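Side-chain contacts in putative oxidoreductase molybdopterin-binding subunit (Sulfolobus tokodaii, PDB 4ZOH), which binds the pterin cytosine dinucleotide cofactor and is probably the molybdenum-carrying subunit of an oxidoreductase related to xanthine dehydrogenase and aldehyde oxidase: residues A[197-202]-A[227-232]; A[181-184]-A[190-193]; A[193-198]-A[204-209]. All blocks are in the same frame, centred on the assembly; numbering follows the deposited sequence.

Contact 1: A[197-202]-A[227-232]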
# COMPACT_ATOMS: atom_id res chain seq x y z
N ASP A 197 21.79 7.81 -10.33
CA ASP A 197 22.89 7.78 -11.27
C ASP A 197 22.37 7.22 -12.61
O ASP A 197 22.68 7.76 -13.66
CB ASP A 197 24.11 6.94 -10.87
CG ASP A 197 24.86 7.49 -9.71
OD1 ASP A 197 24.69 8.67 -9.28
OD2 ASP A 197 25.68 6.71 -9.18
N PHE A 198 21.57 6.17 -12.58
CA PHE A 198 21.18 5.57 -13.86
C PHE A 198 20.11 6.37 -14.61
O PHE A 198 20.12 6.42 -15.84
CB PHE A 198 20.75 4.14 -13.66
CG PHE A 198 20.24 3.46 -14.89
CD1 PHE A 198 21.12 3.04 -15.91
CD2 PHE A 198 18.91 3.21 -15.04
CE1 PHE A 198 20.64 2.39 -17.03
CE2 PHE A 198 18.42 2.51 -16.17
CZ PHE A 198 19.29 2.15 -17.18
N LEU A 199 19.19 7.00 -13.88
CA LEU A 199 18.05 7.64 -14.48
C LEU A 199 18.25 9.12 -14.66
O LEU A 199 17.51 9.72 -15.39
CB LEU A 199 16.78 7.37 -13.67
CG LEU A 199 16.40 5.87 -13.47
CD1 LEU A 199 15.17 5.72 -12.58
CD2 LEU A 199 16.07 5.18 -14.76
N GLY A 200 19.24 9.71 -14.00
CA GLY A 200 19.55 11.12 -14.21
C GLY A 200 18.62 12.09 -13.50
O GLY A 200 18.45 13.23 -13.97
N PHE A 201 17.96 11.66 -12.42
CA PHE A 201 17.26 12.64 -11.59
C PHE A 201 17.19 12.20 -10.12
O PHE A 201 17.34 11.00 -9.79
CB PHE A 201 15.87 12.98 -12.20
CG PHE A 201 14.81 11.92 -11.94
CD1 PHE A 201 13.76 12.19 -11.11
CD2 PHE A 201 14.93 10.66 -12.52
CE1 PHE A 201 12.81 11.22 -10.85
CE2 PHE A 201 13.98 9.68 -12.27
CZ PHE A 201 12.93 9.97 -11.41
N GLU A 202 16.93 13.18 -9.24
CA GLU A 202 17.15 13.03 -7.83
C GLU A 202 15.84 12.65 -7.09
O GLU A 202 15.89 12.25 -5.92
CB GLU A 202 17.75 14.31 -7.28
CG GLU A 202 16.78 15.50 -7.30
CD GLU A 202 17.41 16.70 -6.63
OE1 GLU A 202 18.62 16.61 -6.32
OE2 GLU A 202 16.73 17.70 -6.35
N ALA A 227 16.07 -1.71 -15.02
CA ALA A 227 15.06 -1.79 -16.07
C ALA A 227 13.66 -1.50 -15.55
O ALA A 227 12.88 -0.75 -16.19
CB ALA A 227 15.10 -3.13 -16.79
N LEU A 228 13.33 -2.05 -14.38
CA LEU A 228 11.98 -1.86 -13.84
C LEU A 228 11.76 -0.38 -13.57
O LEU A 228 10.71 0.19 -13.84
CB LEU A 228 11.82 -2.66 -12.51
CG LEU A 228 10.37 -2.70 -12.03
CD1 LEU A 228 9.53 -3.59 -12.98
CD2 LEU A 228 10.34 -3.24 -10.57
N ALA A 229 12.81 0.24 -13.05
CA ALA A 229 12.73 1.60 -12.67
C ALA A 229 12.53 2.54 -13.91
O ALA A 229 11.71 3.47 -13.90
CB ALA A 229 13.95 1.95 -11.93
N LYS A 230 13.27 2.24 -14.97
CA LYS A 230 13.22 2.97 -16.19
C LYS A 230 11.84 2.74 -16.87
O LYS A 230 11.22 3.66 -17.30
CB LYS A 230 14.34 2.45 -17.10
CG LYS A 230 14.20 2.93 -18.55
CD LYS A 230 14.67 4.39 -18.57
CE LYS A 230 15.50 4.69 -19.83
NZ LYS A 230 14.95 5.98 -20.27
N LEU A 231 11.39 1.50 -16.97
CA LEU A 231 10.03 1.24 -17.36
C LEU A 231 8.92 1.98 -16.59
O LEU A 231 7.92 2.40 -17.21
CB LEU A 231 9.73 -0.24 -17.40
CG LEU A 231 10.49 -1.02 -18.48
CD1 LEU A 231 10.30 -2.49 -18.21
CD2 LEU A 231 10.01 -0.65 -19.88
N ALA A 232 9.12 2.16 -15.26
CA ALA A 232 8.09 2.80 -14.47
C ALA A 232 7.94 4.25 -14.91
O ALA A 232 6.80 4.72 -14.93
CB ALA A 232 8.36 2.72 -12.95

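Contact 2: A[181-184]-A[190-193]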
# COMPACT_ATOMS: atom_id res chain seq x y z
N PHE A 181 10.33 3.38 -5.28
CA PHE A 181 10.89 2.05 -5.66
C PHE A 181 11.07 1.17 -4.42
O PHE A 181 11.88 1.54 -3.53
CB PHE A 181 12.32 2.23 -6.28
CG PHE A 181 12.74 1.07 -7.17
CD1 PHE A 181 12.32 0.98 -8.49
CD2 PHE A 181 13.59 0.07 -6.70
CE1 PHE A 181 12.70 -0.11 -9.31
CE2 PHE A 181 13.99 -0.99 -7.52
CZ PHE A 181 13.56 -1.08 -8.83
N TYR A 182 10.32 0.05 -4.33
CA TYR A 182 10.48 -0.89 -3.20
C TYR A 182 11.34 -2.02 -3.73
O TYR A 182 11.11 -2.47 -4.83
CB TYR A 182 9.18 -1.49 -2.73
CG TYR A 182 8.09 -0.53 -2.29
CD1 TYR A 182 7.81 -0.36 -0.91
CD2 TYR A 182 7.33 0.16 -3.23
CE1 TYR A 182 6.76 0.45 -0.51
CE2 TYR A 182 6.29 0.99 -2.83
CZ TYR A 182 6.04 1.12 -1.48
OH TYR A 182 5.06 1.96 -1.12
N SER A 183 12.26 -2.52 -2.94
CA SER A 183 13.09 -3.57 -3.46
C SER A 183 13.61 -4.44 -2.34
O SER A 183 13.94 -3.93 -1.22
CB SER A 183 14.30 -2.98 -4.24
OG SER A 183 15.09 -4.01 -4.86
N SER A 184 13.77 -5.71 -2.67
CA SER A 184 14.41 -6.64 -1.77
C SER A 184 15.89 -6.37 -1.93
O SER A 184 16.56 -6.95 -2.77
CB SER A 184 14.02 -8.10 -2.08
OG SER A 184 14.62 -8.99 -1.13
N TYR A 190 21.63 3.25 -0.78
CA TYR A 190 22.56 2.88 -1.84
C TYR A 190 21.85 2.54 -3.17
O TYR A 190 22.24 3.03 -4.23
CB TYR A 190 23.49 1.73 -1.41
CG TYR A 190 24.49 1.33 -2.44
CD1 TYR A 190 25.43 2.26 -2.95
CD2 TYR A 190 24.53 0.02 -2.90
CE1 TYR A 190 26.35 1.86 -3.93
CE2 TYR A 190 25.44 -0.39 -3.86
CZ TYR A 190 26.35 0.53 -4.35
OH TYR A 190 27.20 0.06 -5.30
N LEU A 191 20.77 1.77 -3.09
CA LEU A 191 19.92 1.57 -4.26
C LEU A 191 19.39 2.95 -4.78
O LEU A 191 19.35 3.18 -5.96
CB LEU A 191 18.81 0.55 -4.00
CG LEU A 191 17.79 0.35 -5.12
CD1 LEU A 191 18.61 -0.24 -6.30
CD2 LEU A 191 16.75 -0.67 -4.69
N ARG A 192 18.99 3.85 -3.91
CA ARG A 192 18.57 5.12 -4.42
C ARG A 192 19.70 5.84 -5.24
O ARG A 192 19.44 6.34 -6.34
CB ARG A 192 18.14 6.02 -3.29
CG ARG A 192 17.53 7.29 -3.84
CD ARG A 192 17.18 8.26 -2.74
NE ARG A 192 17.21 9.59 -3.35
CZ ARG A 192 18.32 10.33 -3.48
NH1 ARG A 192 19.50 9.90 -3.00
NH2 ARG A 192 18.24 11.53 -4.12
N ARG A 193 20.92 5.87 -4.69
CA ARG A 193 22.05 6.44 -5.39
C ARG A 193 22.26 5.76 -6.73
O ARG A 193 22.51 6.44 -7.71
CB ARG A 193 23.29 6.41 -4.56
CG ARG A 193 23.33 7.50 -3.54
CD ARG A 193 24.69 7.51 -2.81
NE ARG A 193 24.92 6.30 -1.98
CZ ARG A 193 24.45 6.11 -0.73
NH1 ARG A 193 23.65 7.00 -0.14
NH2 ARG A 193 24.77 5.02 -0.06

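Contact 3: A[193-198]-A[204-209]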
# COMPACT_ATOMS: atom_id res chain seq x y z
N ARG A 193 20.92 5.87 -4.69
CA ARG A 193 22.05 6.44 -5.39
C ARG A 193 22.26 5.76 -6.73
O ARG A 193 22.51 6.44 -7.71
CB ARG A 193 23.29 6.41 -4.56
CG ARG A 193 23.33 7.50 -3.54
CD ARG A 193 24.69 7.51 -2.81
NE ARG A 193 24.92 6.30 -1.98
CZ ARG A 193 24.45 6.11 -0.73
NH1 ARG A 193 23.65 7.00 -0.14
NH2 ARG A 193 24.77 5.02 -0.06
N ASN A 194 22.12 4.44 -6.80
CA ASN A 194 22.27 3.73 -8.05
C ASN A 194 21.18 4.15 -9.04
O ASN A 194 21.44 4.35 -10.22
CB ASN A 194 22.29 2.23 -7.85
CG ASN A 194 23.56 1.75 -7.15
OD1 ASN A 194 24.58 2.43 -7.24
ND2 ASN A 194 23.50 0.57 -6.44
N LEU A 195 19.95 4.27 -8.57
CA LEU A 195 18.90 4.67 -9.49
C LEU A 195 19.02 6.16 -9.92
O LEU A 195 18.83 6.47 -11.06
CB LEU A 195 17.52 4.34 -8.93
CG LEU A 195 17.22 2.89 -8.65
CD1 LEU A 195 15.85 2.81 -7.89
CD2 LEU A 195 17.25 2.03 -9.95
N VAL A 196 19.37 7.05 -9.01
CA VAL A 196 19.61 8.47 -9.33
C VAL A 196 20.66 8.55 -10.47
O VAL A 196 20.38 9.24 -11.47
CB VAL A 196 20.07 9.31 -8.10
CG1 VAL A 196 20.56 10.75 -8.50
CG2 VAL A 196 18.93 9.37 -7.06
N ASP A 197 21.79 7.81 -10.33
CA ASP A 197 22.89 7.78 -11.27
C ASP A 197 22.37 7.22 -12.61
O ASP A 197 22.68 7.76 -13.66
CB ASP A 197 24.11 6.94 -10.87
CG ASP A 197 24.86 7.49 -9.71
OD1 ASP A 197 24.69 8.67 -9.28
OD2 ASP A 197 25.68 6.71 -9.18
N PHE A 198 21.57 6.17 -12.58
CA PHE A 198 21.18 5.57 -13.86
C PHE A 198 20.11 6.37 -14.61
O PHE A 198 20.12 6.42 -15.84
CB PHE A 198 20.75 4.14 -13.66
CG PHE A 198 20.24 3.46 -14.89
CD1 PHE A 198 21.12 3.04 -15.91
CD2 PHE A 198 18.91 3.21 -15.04
CE1 PHE A 198 20.64 2.39 -17.03
CE2 PHE A 198 18.42 2.51 -16.17
CZ PHE A 198 19.29 2.15 -17.18
N ILE A 204 13.73 10.44 -6.19
CA ILE A 204 13.54 9.00 -6.08
C ILE A 204 13.50 8.70 -4.57
O ILE A 204 14.38 9.13 -3.84
CB ILE A 204 14.66 8.23 -6.75
CG1 ILE A 204 14.81 8.69 -8.25
CG2 ILE A 204 14.44 6.72 -6.60
CD1 ILE A 204 15.74 7.77 -9.04
N ARG A 205 12.40 8.08 -4.13
CA ARG A 205 12.32 7.49 -2.79
C ARG A 205 12.50 5.96 -2.93
O ARG A 205 11.82 5.33 -3.76
CB ARG A 205 10.93 7.75 -2.22
CG ARG A 205 10.72 7.11 -0.84
CD ARG A 205 9.28 7.31 -0.40
NE ARG A 205 9.10 7.17 1.04
CZ ARG A 205 7.98 7.54 1.68
NH1 ARG A 205 6.97 8.05 0.99
NH2 ARG A 205 7.87 7.43 3.00
N VAL A 206 13.37 5.36 -2.12
CA VAL A 206 13.55 3.93 -2.08
C VAL A 206 13.07 3.40 -0.69
O VAL A 206 13.30 4.00 0.34
CB VAL A 206 14.99 3.47 -2.44
CG1 VAL A 206 15.09 1.97 -2.34
CG2 VAL A 206 15.26 3.77 -3.96
N ILE A 207 12.40 2.26 -0.72
CA ILE A 207 11.92 1.59 0.48
C ILE A 207 12.46 0.17 0.44
O ILE A 207 12.16 -0.58 -0.49
CB ILE A 207 10.38 1.61 0.58
CG1 ILE A 207 9.92 3.07 0.77
CG2 ILE A 207 9.89 0.71 1.74
CD1 ILE A 207 8.43 3.29 0.71
N GLN A 208 13.29 -0.16 1.44
CA GLN A 208 13.62 -1.55 1.74
C GLN A 208 12.59 -2.05 2.75
O GLN A 208 12.64 -1.65 3.90
CB GLN A 208 15.00 -1.64 2.32
CG GLN A 208 15.44 -3.01 2.82
CD GLN A 208 16.68 -2.88 3.75
OE1 GLN A 208 16.75 -1.95 4.54
NE2 GLN A 208 17.69 -3.71 3.53
N PRO A 209 11.67 -2.91 2.32
CA PRO A 209 10.62 -3.47 3.25
C PRO A 209 11.32 -4.67 3.96
O PRO A 209 12.59 -4.75 3.90
CB PRO A 209 9.53 -3.96 2.27
CG PRO A 209 10.34 -4.45 1.09
CD PRO A 209 11.52 -3.47 0.95

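Contact 1: A[197-202]-A[227-232]
L199 closes the last turn of helix 188-199 and places its two methyls against the side of helix 223-235. They divide the work. CD1 of L199 meets the methyl CB of A229 at 4.0 Å. CD2 lies beside the backbone of the next residue, 3.9 Å from K230 CA. The same methyl also rests on the start of the lysine chain, with L199 CD2 4.0 Å from K230 CB. The leucine branch is carried into this place by a chi1 of -58°, with CG anti to the carbonyl carbon. A229 has only a methyl here, and this probably lets L199 come close to the helix. This is the tight part: A229 is buried, and both A229 and L199 also touch L179 of strand 179-183.

The side nearer the solvent is held by less. F198 and K230 are both partly exposed, and they meet in a single edge touch. The ring of F198 turns its edge to K230, and CE2 of F198 is 4.2 Å from K230 CB, which lies near the ring plane. The two side chains cross at about a right angle. The lysine chain bends at chi2, chi3 and chi4, and its end leads away from helix 188-199. F198 also meets the ring of Y226 and touches P67. No hydrogen bond joins the two segments. Two helices packed together through a leucine on an alanine, with a strand that both helices touch, are typical of the helical layer of an alpha/beta fold.

Contact 2: A[181-184]-A[190-193]
OG of S183 is gripped by a hydrogen bond with OE2 of E225, on helix 223-235, and by a weak one with the backbone O of G169. On the helix 188-199 side, CD2 of L191 lies 3.7 Å from S183 OG. That same methyl is pressed harder on the serine carbon: L191 CD2 to S183 CB is only 3.4 Å, tighter than usual van der Waals contact.

CD2 of L191 is the methyl that does the touching for the helix. It reaches the strand with CG anti to the backbone N, chi1 175°. It touches two residues of strand 179-183 that point to the same side. Besides S183 it meets F181, where L191 CD2 is 3.8 Å from F181 CD2 and a little farther from CE2. The methyl approaches the ring obliquely, and the two side chains cross at about a right angle. All three residues are buried.

F181 also packs on L228 and A229 of helix 223-235, and L191 touches V206 of the neighbouring strand. The contact therefore ties the first strand of a beta-alpha-beta unit to the helix that follows it. Its chemistry is mostly apolar, with one buried hydroxyl. E225, with weak help from G169 O, satisfies that hydroxyl in its apolar setting and probably limits its rotation beside the leucine methyl.

Contact 3: A[193-198]-A[204-209]
The second half of the beta-alpha-beta unit, where helix 188-199 is followed by strand 204-207, is packed by I204 and V206 against L195 and V196. I204 carries most of it. Its CD1 reaches the helix backbone and lies 3.7 Å from the backbone N of V196. The carbonyl carbon of L195 is almost as near, so the methyl sits against the peptide between the two helix residues. Two side-chain carbons also touch it. I204 CD1 is 3.9 Å from CB of L195. The other neighbour is a V196 branch, with V196 CG2 4.1 Å from I204 CD1. The isoleucine reaches this far because its chain is extended past CG1, with chi2 at -169°.

This is the return leg of the crossover. The helix and the strand run roughly antiparallel, at 148° between the axes of the short segments, which come within 9.0 Å. Strand 204-207 then lies parallel to strand 179-183 at the outer end of the sheet within this chain. R205 and I207 make the backbone bonds to that strand, while I204 and V206 face the helix.

V206 has a smaller share. Its CG2 is 4.1 Å from CD1 of L195, and the two side chains cross at about a right angle. L195 also touches F181 of strand 179-183 and A229 of helix 223-235. V206 in turn packs on L191, one turn before L195 in helix 188-199. At the strand's start, the backbone O of I204 accepts a hydrogen bond from NE of R192.

The three contacts form one cluster inside the first molybdopterin cofactor-binding region of the chain. All of them use helix 188-199. Along the chain, contact 2 comes first, joining strand 179-183 to the helix. Contact 3 begins where contact 2 ends, at R193, and leads to strand 204-207. Contact 1 starts from the end of the same helix and reaches helix 223-235. The centres of contacts 2 and 3 are about 4 Å apart. The centre of contact 1 lies about 9 Å from that of contact 3 and about 11 Å from that of contact 2. A229 touches both F181 and L195, which links the contacts into one apolar cluster. Together they help hold the beta-alpha-beta unit to helix 223-235.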